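Local atomic coordinates of pyroglutatmate porin OpdO (Pseudomonas aeruginosa, PDB entry 2Y0K), a protein that probably forms a beta-barrel pore in the bacterial outer membrane that lets small solutes, perhaps pyroglutamate, enter the cell. Residues A[207-212]-A[231-236]; A[264-269]-A[298-303]; A[285-290]-A[323-328]. All blocks are in the same frame, centred on the assembly; numbering follows the deposited sequence.

Contact 1 (A[207-212]-A[231-236]); sequences YRQTFA and RFARAS. With C8E ((hydroxyethyloxy)tri(ethyloxy)octane), chain E.
Phe211 leans its ring across the start of the Arg231 side chain, with CE2 of Phe211 3.7 Å from CB of Arg231 in an oblique approach. Phe211 CG stands trans to the backbone N (chi1 166°), which brings the outer ring atoms closer to strand 231-236 than its CB is. Ala233 CB touches the edge of the same ring, near its plane, 4.3 Å from Phe211 CD2. Arg231 stays extended from CG to NE and carries its guanidinium away, tilted 67° to the Phe211 plane, so methylenes rather than charge meet the phenylalanine. That charge is answered by a salt bridge to Asp229 and a cation-pi contact with Tyr284.

Further along this buried face, Gln209 CB lies 4.0 Å from Ala235 CB, and the straight chain beyond it brings Gln209 NE2 to 4.1 Å from the methyl of Ala233. Gln209 and Ala235 also press on the loop that carries Tyr275 and Pro276. Across the sheet, Ala212 and Phe232 meet detergent: CB of Phe232 is 3.7 Å from C5 of the octyl tail, and CB of Ala212 is 3.9 Å from C11 of the ether part. Arg208, on this side too, turns outward to a salt bridge with Asp238.

Six backbone hydrogen bonds tie Arg208, Thr210 and Ala212 to Ser236, Arg234 and Phe232, the Arg208 N to Ser236 O bond measuring 2.6 Å. Side chains alternating between a packed channel side (Gln209, Phe211, Ala233, Ala235) and an outer side that detergent meets at Ala212 and Phe232 are the mark of an antiparallel beta hairpin in the wall of a porin barrel.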
loop_
_atom_site.group_PDB
_atom_site.type_symbol
_atom_site.label_atom_id
_atom_site.label_comp_id
_atom_site.label_asym_id
_atom_site.label_seq_id
_atom_site.Cartn_x
_atom_site.Cartn_y
_atom_site.Cartn_z
ATOM N N TYR A 207 12.324 10.747 11.694
ATOM C CA TYR A 207 11.764 9.939 12.772
ATOM C C TYR A 207 12.342 8.536 12.867
ATOM O O TYR A 207 12.982 8.053 11.946
ATOM C CB TYR A 207 10.226 9.886 12.677
ATOM C CG TYR A 207 9.700 9.078 11.509
ATOM C CD1 TYR A 207 9.668 7.679 11.561
ATOM C CD2 TYR A 207 9.239 9.704 10.357
ATOM C CE1 TYR A 207 9.182 6.927 10.497
ATOM C CE2 TYR A 207 8.755 8.955 9.279
ATOM C CZ TYR A 207 8.729 7.569 9.354
ATOM O OH TYR A 207 8.264 6.821 8.279
ATOM N N ARG A 208 12.130 7.901 14.013
ATOM C CA ARG A 208 12.399 6.481 14.166
ATOM C C ARG A 208 11.095 5.826 14.536
ATOM O O ARG A 208 10.317 6.389 15.295
ATOM C CB ARG A 208 13.400 6.217 15.278
ATOM C CG ARG A 208 14.753 6.790 15.044
ATOM C CD ARG A 208 15.687 6.414 16.184
ATOM N NE ARG A 208 16.782 7.371 16.289
ATOM C CZ ARG A 208 17.420 7.650 17.418
ATOM N NH1 ARG A 208 17.073 7.038 18.545
ATOM N NH2 ARG A 208 18.403 8.544 17.419
ATOM N N GLN A 209 10.868 4.624 14.022
ATOM C CA GLN A 209 9.630 3.908 14.302
ATOM C C GLN A 209 9.877 2.421 14.444
ATOM O O GLN A 209 10.707 1.846 13.751
ATOM C CB GLN A 209 8.620 4.160 13.190
ATOM C CG GLN A 209 7.232 3.599 13.428
ATOM C CD GLN A 209 6.286 4.029 12.329
ATOM O OE1 GLN A 209 6.629 3.952 11.146
ATOM N NE2 GLN A 209 5.098 4.514 12.708
ATOM N N THR A 210 9.143 1.814 15.359
ATOM C CA THR A 210 9.203 0.392 15.603
ATOM C C THR A 210 7.790 -0.148 15.594
ATOM O O THR A 210 6.876 0.493 16.107
ATOM C CB THR A 210 9.873 0.084 16.957
ATOM O OG1 THR A 210 11.239 0.508 16.897
ATOM C CG2 THR A 210 9.836 -1.410 17.245
ATOM N N PHE A 211 7.621 -1.319 14.995
ATOM C CA PHE A 211 6.319 -1.937 14.831
ATOM C C PHE A 211 6.315 -3.368 15.370
ATOM O O PHE A 211 7.239 -4.142 15.109
ATOM C CB PHE A 211 5.921 -1.958 13.347
ATOM C CG PHE A 211 4.747 -2.866 13.052
ATOM C CD1 PHE A 211 4.946 -4.218 12.785
ATOM C CD2 PHE A 211 3.443 -2.378 13.081
ATOM C CE1 PHE A 211 3.867 -5.064 12.531
ATOM C CE2 PHE A 211 2.359 -3.214 12.819
ATOM C CZ PHE A 211 2.572 -4.567 12.538
ATOM N N ALA A 212 5.274 -3.710 16.126
ATOM C CA ALA A 212 5.054 -5.091 16.543
ATOM C C ALA A 212 3.638 -5.504 16.164
ATOM O O ALA A 212 2.686 -4.738 16.338
ATOM C CB ALA A 212 5.283 -5.262 18.032
ATOM N N ARG A 231 -1.971 -4.530 15.908
ATOM C CA ARG A 231 -0.817 -3.711 15.548
ATOM C C ARG A 231 -0.476 -2.673 16.611
ATOM O O ARG A 231 -1.362 -2.014 17.161
ATOM C CB ARG A 231 -1.065 -3.006 14.215
ATOM C CG ARG A 231 -1.517 -3.962 13.120
ATOM C CD ARG A 231 -1.644 -3.282 11.774
ATOM N NE ARG A 231 -2.258 -4.175 10.794
ATOM C CZ ARG A 231 -2.673 -3.792 9.590
ATOM N NH1 ARG A 231 -2.546 -2.526 9.199
ATOM N NH2 ARG A 231 -3.216 -4.685 8.768
ATOM N N PHE A 232 0.815 -2.528 16.889
ATOM C CA PHE A 232 1.294 -1.452 17.746
ATOM C C PHE A 232 2.589 -0.885 17.193
ATOM O O PHE A 232 3.535 -1.634 16.927
ATOM C CB PHE A 232 1.523 -1.929 19.175
ATOM C CG PHE A 232 1.853 -0.813 20.129
ATOM C CD1 PHE A 232 0.863 0.057 20.570
ATOM C CD2 PHE A 232 3.150 -0.608 20.561
ATOM C CE1 PHE A 232 1.160 1.093 21.444
ATOM C CE2 PHE A 232 3.454 0.433 21.440
ATOM C CZ PHE A 232 2.459 1.280 21.878
ATOM N N ALA A 233 2.623 0.431 17.012
ATOM C CA ALA A 233 3.810 1.106 16.491
ATOM C C ALA A 233 4.110 2.346 17.314
ATOM O O ALA A 233 3.203 3.108 17.672
ATOM C CB ALA A 233 3.618 1.485 15.018
ATOM N N ARG A 234 5.382 2.559 17.618
ATOM C CA ARG A 234 5.763 3.768 18.318
ATOM C C ARG A 234 6.811 4.491 17.500
ATOM O O ARG A 234 7.713 3.860 16.968
ATOM C CB ARG A 234 6.324 3.442 19.711
ATOM C CG ARG A 234 6.668 4.685 20.555
ATOM C CD ARG A 234 7.436 4.318 21.831
ATOM N NE ARG A 234 7.495 5.427 22.780
ATOM C CZ ARG A 234 7.714 5.280 24.090
ATOM N NH1 ARG A 234 7.903 4.069 24.600
ATOM N NH2 ARG A 234 7.737 6.337 24.896
ATOM N N ALA A 235 6.697 5.813 17.414
ATOM C CA ALA A 235 7.715 6.627 16.756
ATOM C C ALA A 235 8.243 7.763 17.648
ATOM O O ALA A 235 7.523 8.286 18.507
ATOM C CB ALA A 235 7.172 7.193 15.438
ATOM N N SER A 236 9.504 8.135 17.432
ATOM C CA SER A 236 10.076 9.345 18.017
ATOM C C SER A 236 10.948 10.032 16.964
ATOM O O SER A 236 11.137 9.497 15.872
ATOM C CB SER A 236 10.895 9.012 19.263
ATOM O OG SER A 236 11.894 8.043 18.964
HETATM C C1 C8E E . -3.099 -0.317 24.007
HETATM C C2 C8E E . -2.236 -1.573 24.122
HETATM C C3 C8E E . -1.500 -1.873 22.815
HETATM C C4 C8E E . -1.718 -3.307 22.325
HETATM C C5 C8E E . -0.463 -3.866 21.645
HETATM C C6 C8E E . -0.588 -5.334 21.233
HETATM C C7 C8E E . 0.425 -5.673 20.136
HETATM C C8 C8E E . 0.621 -7.182 19.961
HETATM O O9 C8E E . 1.883 -7.480 19.376
HETATM C C10 C8E E . 2.618 -8.412 20.146
HETATM C C11 C8E E . 3.938 -8.689 19.435
HETATM O O12 C8E E . 4.308 -10.046 19.563
#

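Contact 2 (A[264-269]-A[298-303]); sequences AGYQRI and DERSWQ. With C8E ((hydroxyethyloxy)tri(ethyloxy)octane), chain F.
Gln267 and Ser301 pack closely on the buried face of two antiparallel strands of the porin barrel, which are joined through a long loop folded back over that face. Ser301 OG sits between its own backbone N and carbonyl carbon (chi1 61°), a setting that brings it to 3.3 Å from CB of Gln267. The same hydroxyl makes a hydrogen bond with OD1 of Asn287, a loop residue. Gln267, extended beyond CG, feeds its amide into the loop: OE1 accepts from the backbone N of Asn287, while NE2 reaches the carbonyls of Asp293 and Phe294. Both ends of this buried amide are therefore satisfied, and its orientation is fixed.

The outward face is looser and more open to solvent and detergent. One face of the Tyr266 ring is covered by a detergent ether chain, whose C16 stands 3.5 Å above the plane over the ring centre. Beside it, Tyr266 OH rests 3.8 Å from CD of Arg300, whose bent chain leads on to a salt bridge between NE and Asp328. Trp302 turns its indole away from strand 264-269.

Five backbone hydrogen bonds join the segments, the last running from Ile269 N to Glu299 O. Here Arg268 curls back, its chain bent at chi2 and chi3, and NH1 donates in the guanidinium plane to the carbonyl O of Ile269 at 3.1 Å. Its salt bridge to Asp298 is long, with NH1 of Arg268 3.8 Å from OD1 of Asp298, the two planes standing 84° apart. The backbone O of Asp298 lies over one face of that guanidinium, 3.6 Å from Arg268 NH1.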
loop_
_atom_site.group_PDB
_atom_site.type_symbol
_atom_site.label_atom_id
_atom_site.label_comp_id
_atom_site.label_asym_id
_atom_site.label_seq_id
_atom_site.Cartn_x
_atom_site.Cartn_y
_atom_site.Cartn_z
ATOM N N ALA A 264 -14.435 -5.809 11.552
ATOM C CA ALA A 264 -14.571 -4.709 12.491
ATOM C C ALA A 264 -13.182 -4.297 12.888
ATOM O O ALA A 264 -12.340 -5.135 13.202
ATOM C CB ALA A 264 -15.367 -5.131 13.719
ATOM N N GLY A 265 -12.937 -2.996 12.864
ATOM C CA GLY A 265 -11.617 -2.481 13.172
ATOM C C GLY A 265 -11.643 -1.412 14.245
ATOM O O GLY A 265 -12.589 -0.615 14.352
ATOM N N TYR A 266 -10.592 -1.395 15.052
ATOM C CA TYR A 266 -10.437 -0.354 16.044
ATOM C C TYR A 266 -9.027 0.216 15.992
ATOM O O TYR A 266 -8.052 -0.537 15.946
ATOM C CB TYR A 266 -10.762 -0.878 17.450
ATOM C CG TYR A 266 -10.500 0.169 18.513
ATOM C CD1 TYR A 266 -11.434 1.161 18.784
ATOM C CD2 TYR A 266 -9.307 0.180 19.215
ATOM C CE1 TYR A 266 -11.188 2.127 19.746
ATOM C CE2 TYR A 266 -9.050 1.134 20.181
ATOM C CZ TYR A 266 -9.990 2.106 20.444
ATOM O OH TYR A 266 -9.721 3.060 21.403
ATOM N N GLN A 267 -8.932 1.542 16.029
ATOM C CA GLN A 267 -7.655 2.244 15.929
ATOM C C GLN A 267 -7.571 3.431 16.901
ATOM O O GLN A 267 -8.539 4.171 17.097
ATOM C CB GLN A 267 -7.459 2.710 14.489
ATOM C CG GLN A 267 -6.105 3.329 14.146
ATOM C CD GLN A 267 -5.875 3.394 12.621
ATOM O OE1 GLN A 267 -5.584 2.365 11.987
ATOM N NE2 GLN A 267 -6.022 4.591 12.030
ATOM N N ARG A 268 -6.411 3.607 17.522
ATOM C CA ARG A 268 -6.207 4.713 18.446
ATOM C C ARG A 268 -4.803 5.264 18.286
ATOM O O ARG A 268 -3.808 4.544 18.408
ATOM C CB ARG A 268 -6.480 4.280 19.899
ATOM C CG ARG A 268 -6.051 5.283 21.008
ATOM C CD ARG A 268 -6.689 6.678 20.882
ATOM N NE ARG A 268 -7.080 7.214 22.198
ATOM C CZ ARG A 268 -6.499 8.241 22.830
ATOM N NH1 ARG A 268 -5.488 8.908 22.279
ATOM N NH2 ARG A 268 -6.953 8.614 24.026
ATOM N N ILE A 269 -4.731 6.548 17.976
ATOM C CA ILE A 269 -3.455 7.209 17.783
ATOM C C ILE A 269 -3.205 8.073 19.038
ATOM O O ILE A 269 -4.127 8.697 19.552
ATOM C CB ILE A 269 -3.455 8.028 16.450
ATOM C CG1 ILE A 269 -3.010 7.173 15.252
ATOM C CG2 ILE A 269 -2.495 9.187 16.533
ATOM C CD1 ILE A 269 -3.811 5.922 14.963
ATOM N N ASP A 298 -4.246 12.071 18.354
ATOM C CA ASP A 298 -5.232 11.609 19.338
ATOM C C ASP A 298 -6.443 10.863 18.781
ATOM O O ASP A 298 -7.294 10.421 19.549
ATOM C CB ASP A 298 -5.699 12.766 20.214
ATOM C CG ASP A 298 -4.690 13.122 21.274
ATOM O OD1 ASP A 298 -3.862 12.233 21.593
ATOM O OD2 ASP A 298 -4.731 14.277 21.787
ATOM N N GLU A 299 -6.494 10.696 17.461
ATOM C CA GLU A 299 -7.646 10.093 16.799
ATOM C C GLU A 299 -7.986 8.670 17.255
ATOM O O GLU A 299 -7.123 7.797 17.368
ATOM C CB GLU A 299 -7.486 10.119 15.284
ATOM C CG GLU A 299 -8.762 9.713 14.564
ATOM C CD GLU A 299 -8.870 10.295 13.166
ATOM O OE1 GLU A 299 -7.826 10.646 12.558
ATOM O OE2 GLU A 299 -10.015 10.429 12.685
ATOM N N ARG A 300 -9.266 8.462 17.526
ATOM C CA ARG A 300 -9.784 7.154 17.858
ATOM C C ARG A 300 -10.846 6.851 16.823
ATOM O O ARG A 300 -11.660 7.713 16.502
ATOM C CB ARG A 300 -10.375 7.156 19.262
ATOM C CG ARG A 300 -11.366 6.030 19.525
ATOM C CD ARG A 300 -11.935 6.145 20.934
ATOM N NE ARG A 300 -12.689 7.388 21.102
ATOM C CZ ARG A 300 -13.010 7.919 22.277
ATOM N NH1 ARG A 300 -12.636 7.325 23.404
ATOM N NH2 ARG A 300 -13.700 9.051 22.323
ATOM N N SER A 301 -10.814 5.645 16.266
ATOM C CA SER A 301 -11.705 5.317 15.163
ATOM C C SER A 301 -12.147 3.865 15.202
ATOM O O SER A 301 -11.472 3.006 15.771
ATOM C CB SER A 301 -11.016 5.605 13.821
ATOM O OG SER A 301 -9.831 4.824 13.654
ATOM N N TRP A 302 -13.294 3.602 14.592
ATOM C CA TRP A 302 -13.791 2.246 14.457
ATOM C C TRP A 302 -14.318 2.077 13.064
ATOM O O TRP A 302 -14.792 3.035 12.452
ATOM C CB TRP A 302 -14.864 1.906 15.487
ATOM C CG TRP A 302 -16.062 2.778 15.460
ATOM C CD1 TRP A 302 -16.304 3.864 16.267
ATOM C CD2 TRP A 302 -17.216 2.641 14.615
ATOM N NE1 TRP A 302 -17.536 4.412 15.966
ATOM C CE2 TRP A 302 -18.115 3.682 14.957
ATOM C CE3 TRP A 302 -17.580 1.740 13.604
ATOM C CZ2 TRP A 302 -19.350 3.852 14.320
ATOM C CZ3 TRP A 302 -18.809 1.910 12.970
ATOM C CH2 TRP A 302 -19.679 2.958 13.335
ATOM N N GLN A 303 -14.197 0.860 12.550
ATOM C CA GLN A 303 -14.545 0.569 11.172
ATOM C C GLN A 303 -15.450 -0.642 11.132
ATOM O O GLN A 303 -15.224 -1.633 11.849
ATOM C CB GLN A 303 -13.271 0.282 10.342
ATOM C CG GLN A 303 -13.526 -0.531 9.043
ATOM C CD GLN A 303 -12.280 -0.710 8.144
ATOM O OE1 GLN A 303 -12.407 -1.029 6.962
ATOM N NE2 GLN A 303 -11.088 -0.526 8.708
HETATM O O9 C8E F . -8.139 -7.045 21.757
HETATM C C10 C8E F . -8.666 -6.231 20.724
HETATM C C11 C8E F . -8.913 -4.817 21.240
HETATM O O12 C8E F . -9.731 -4.124 20.319
HETATM C C13 C8E F . -10.746 -3.365 20.944
HETATM C C14 C8E F . -10.105 -2.204 21.698
HETATM O O15 C8E F . -11.044 -1.608 22.570
HETATM C C16 C8E F . -11.913 -0.701 21.919
HETATM C C17 C8E F . -12.225 0.460 22.862
#

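Contact 3 (A[285-290]-A[323-328]); sequences LVNFIQ and RYVSGD. With C8E ((hydroxyethyloxy)tri(ethyloxy)octane), chain G.
Arg323 lays one face of its guanidinium against the aliphatic side chain of Ile289, and no hydrogen bond crosses between the two segments. CB of Ile289 stands 3.5 Å above the guanidinium plane, off toward its rim, and CG2 of Ile289 is 3.6 Å from NE of Arg323. The arginine gets there with CG between its backbone N and carbonyl carbon (chi1 56°) and a chain extended as far as NE, sliding past the isoleucine in the opposite direction. NH2 of Arg323 then ends 3.4 Å from N of Gln290, where both atoms are donors and cannot bond to each other.

Segment 323-328 is a strand of the barrel wall; 285-290 belongs to a loop tucked inside, and its first four residues, Leu285 to Phe288, form a type I turn. Arg323 has Arg305 and Arg364 as neighbours, consistent with the rows of arginine that line OprD-family channels and probably help to draw in anionic solutes.

Next along the strand's inner side, Ile289 and Val325 reach each other tip to tip, with CD1 of Ile289 3.6 Å from CG2 of Val325. The other branch of that valine, CG1, is 4.2 Å from CB of Asn287. Gln290 sends its NE2 on to a hydrogen bond with Glu378. Tyr324, between Arg323 and Val325, points outward, its CB 3.4 Å from C16 of a detergent molecule.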
loop_
_atom_site.group_PDB
_atom_site.type_symbol
_atom_site.label_atom_id
_atom_site.label_comp_id
_atom_site.label_asym_id
_atom_site.label_seq_id
_atom_site.Cartn_x
_atom_site.Cartn_y
_atom_site.Cartn_z
ATOM N N LEU A 285 -1.947 1.231 8.793
ATOM C CA LEU A 285 -2.961 1.457 9.807
ATOM C C LEU A 285 -4.199 0.634 9.461
ATOM O O LEU A 285 -4.622 0.607 8.301
ATOM C CB LEU A 285 -3.313 2.952 9.841
ATOM C CG LEU A 285 -2.168 3.865 10.286
ATOM C CD1 LEU A 285 -2.546 5.340 10.116
ATOM C CD2 LEU A 285 -1.802 3.568 11.730
ATOM N N VAL A 286 -4.797 -0.039 10.437
ATOM C CA VAL A 286 -5.948 -0.885 10.089
ATOM C C VAL A 286 -7.156 -0.113 9.548
ATOM O O VAL A 286 -7.986 -0.691 8.848
ATOM C CB VAL A 286 -6.408 -1.802 11.248
ATOM C CG1 VAL A 286 -5.236 -2.638 11.758
ATOM C CG2 VAL A 286 -7.056 -0.995 12.365
ATOM N N ASN A 287 -7.264 1.176 9.877
ATOM C CA ASN A 287 -8.383 2.000 9.409
ATOM C C ASN A 287 -7.987 2.977 8.298
ATOM O O ASN A 287 -8.673 3.963 8.052
ATOM C CB ASN A 287 -9.051 2.748 10.572
ATOM C CG ASN A 287 -9.820 1.819 11.501
ATOM O OD1 ASN A 287 -10.175 2.194 12.627
ATOM N ND2 ASN A 287 -10.084 0.604 11.036
ATOM N N PHE A 288 -6.869 2.689 7.637
ATOM C CA PHE A 288 -6.470 3.402 6.431
ATOM C C PHE A 288 -7.375 2.931 5.295
ATOM O O PHE A 288 -7.450 1.743 5.006
ATOM C CB PHE A 288 -4.997 3.105 6.114
ATOM C CG PHE A 288 -4.553 3.558 4.742
ATOM C CD1 PHE A 288 -4.670 4.894 4.355
ATOM C CD2 PHE A 288 -3.986 2.653 3.854
ATOM C CE1 PHE A 288 -4.246 5.311 3.088
ATOM C CE2 PHE A 288 -3.556 3.049 2.588
ATOM C CZ PHE A 288 -3.686 4.371 2.197
ATOM N N ILE A 289 -8.094 3.849 4.671
ATOM C CA ILE A 289 -9.035 3.453 3.634
ATOM C C ILE A 289 -8.863 4.327 2.383
ATOM O O ILE A 289 -7.760 4.837 2.148
ATOM C CB ILE A 289 -10.479 3.448 4.161
ATOM C CG1 ILE A 289 -10.866 4.825 4.708
ATOM C CG2 ILE A 289 -10.634 2.399 5.258
ATOM C CD1 ILE A 289 -12.289 4.882 5.135
ATOM N N GLN A 290 -9.925 4.513 1.594
ATOM C CA GLN A 290 -9.769 5.142 0.271
ATOM C C GLN A 290 -9.083 6.503 0.324
ATOM O O GLN A 290 -8.194 6.779 -0.476
ATOM C CB GLN A 290 -11.091 5.244 -0.509
ATOM C CG GLN A 290 -10.937 5.876 -1.909
ATOM C CD GLN A 290 -12.214 5.799 -2.755
ATOM O OE1 GLN A 290 -13.045 4.915 -2.567
ATOM N NE2 GLN A 290 -12.363 6.721 -3.690
ATOM N N ARG A 323 -17.655 0.019 3.225
ATOM C CA ARG A 323 -17.095 0.225 4.549
ATOM C C ARG A 323 -17.362 1.607 5.105
ATOM O O ARG A 323 -17.583 2.561 4.362
ATOM C CB ARG A 323 -15.593 -0.091 4.588
ATOM C CG ARG A 323 -14.767 0.683 3.594
ATOM C CD ARG A 323 -13.282 0.307 3.659
ATOM N NE ARG A 323 -12.575 0.967 2.574
ATOM C CZ ARG A 323 -11.384 0.604 2.100
ATOM N NH1 ARG A 323 -10.722 -0.416 2.635
ATOM N NH2 ARG A 323 -10.855 1.275 1.083
ATOM N N TYR A 324 -17.317 1.696 6.428
ATOM C CA TYR A 324 -17.546 2.957 7.107
ATOM C C TYR A 324 -16.603 3.058 8.295
ATOM O O TYR A 324 -16.360 2.076 9.007
ATOM C CB TYR A 324 -19.007 3.056 7.555
ATOM C CG TYR A 324 -19.396 4.336 8.277
ATOM C CD1 TYR A 324 -19.804 5.466 7.570
ATOM C CD2 TYR A 324 -19.399 4.399 9.669
ATOM C CE1 TYR A 324 -20.185 6.632 8.237
ATOM C CE2 TYR A 324 -19.778 5.558 10.345
ATOM C CZ TYR A 324 -20.166 6.667 9.623
ATOM O OH TYR A 324 -20.535 7.813 10.290
ATOM N N VAL A 325 -16.060 4.256 8.484
ATOM C CA VAL A 325 -15.148 4.524 9.576
ATOM C C VAL A 325 -15.519 5.840 10.219
ATOM O O VAL A 325 -15.689 6.854 9.532
ATOM C CB VAL A 325 -13.697 4.638 9.085
ATOM C CG1 VAL A 325 -12.745 4.739 10.272
ATOM C CG2 VAL A 325 -13.346 3.434 8.201
ATOM N N SER A 326 -15.619 5.818 11.542
ATOM C CA SER A 326 -15.906 7.010 12.311
ATOM C C SER A 326 -14.782 7.294 13.302
ATOM O O SER A 326 -14.378 6.420 14.076
ATOM C CB SER A 326 -17.225 6.855 13.055
ATOM O OG SER A 326 -17.497 8.042 13.778
ATOM N N GLY A 327 -14.268 8.516 13.268
ATOM C CA GLY A 327 -13.215 8.914 14.185
ATOM C C GLY A 327 -13.617 10.091 15.060
ATOM O O GLY A 327 -14.388 10.959 14.634
ATOM N N ASP A 328 -13.096 10.112 16.283
ATOM C CA ASP A 328 -13.285 11.241 17.193
ATOM C C ASP A 328 -12.050 11.383 18.079
ATOM O O ASP A 328 -11.038 10.684 17.878
ATOM C CB ASP A 328 -14.553 11.073 18.046
ATOM C CG ASP A 328 -14.501 9.845 18.947
ATOM O OD1 ASP A 328 -13.487 9.112 18.927
ATOM O OD2 ASP A 328 -15.467 9.606 19.699
HETATM O O9 C8E G . -21.309 -3.175 8.303
HETATM C C10 C8E G . -20.532 -2.806 7.176
HETATM C C11 C8E G . -21.443 -2.133 6.160
HETATM O O12 C8E G . -21.000 -0.822 5.862
HETATM C C13 C8E G . -22.104 0.003 5.555
HETATM C C14 C8E G . -21.636 1.321 4.973
HETATM O O15 C8E G . -22.604 2.304 5.241
HETATM C C16 C8E G . -22.183 3.112 6.324
#

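Contacts 1 and 2 are wall contacts, each a pair of antiparallel strands with a buried face and a detergent-facing one; contact 3 lies deeper and sets an inward loop against the next strand. Chemistry follows place: backbone hydrogen bonds carry the first two, whereas side-chain packing alone carries the third. Contacts 2 and 3 have centres about 7 Å apart and use strands 300-309 and 318-332, which are neighbours in the wall, with the loop between the strands of contact 2 supplying one side of contact 3. The centre of contact 1 is about 20 Å from that of contact 3, yet its Arg231 packs on Leu285 and Val286 of that same loop.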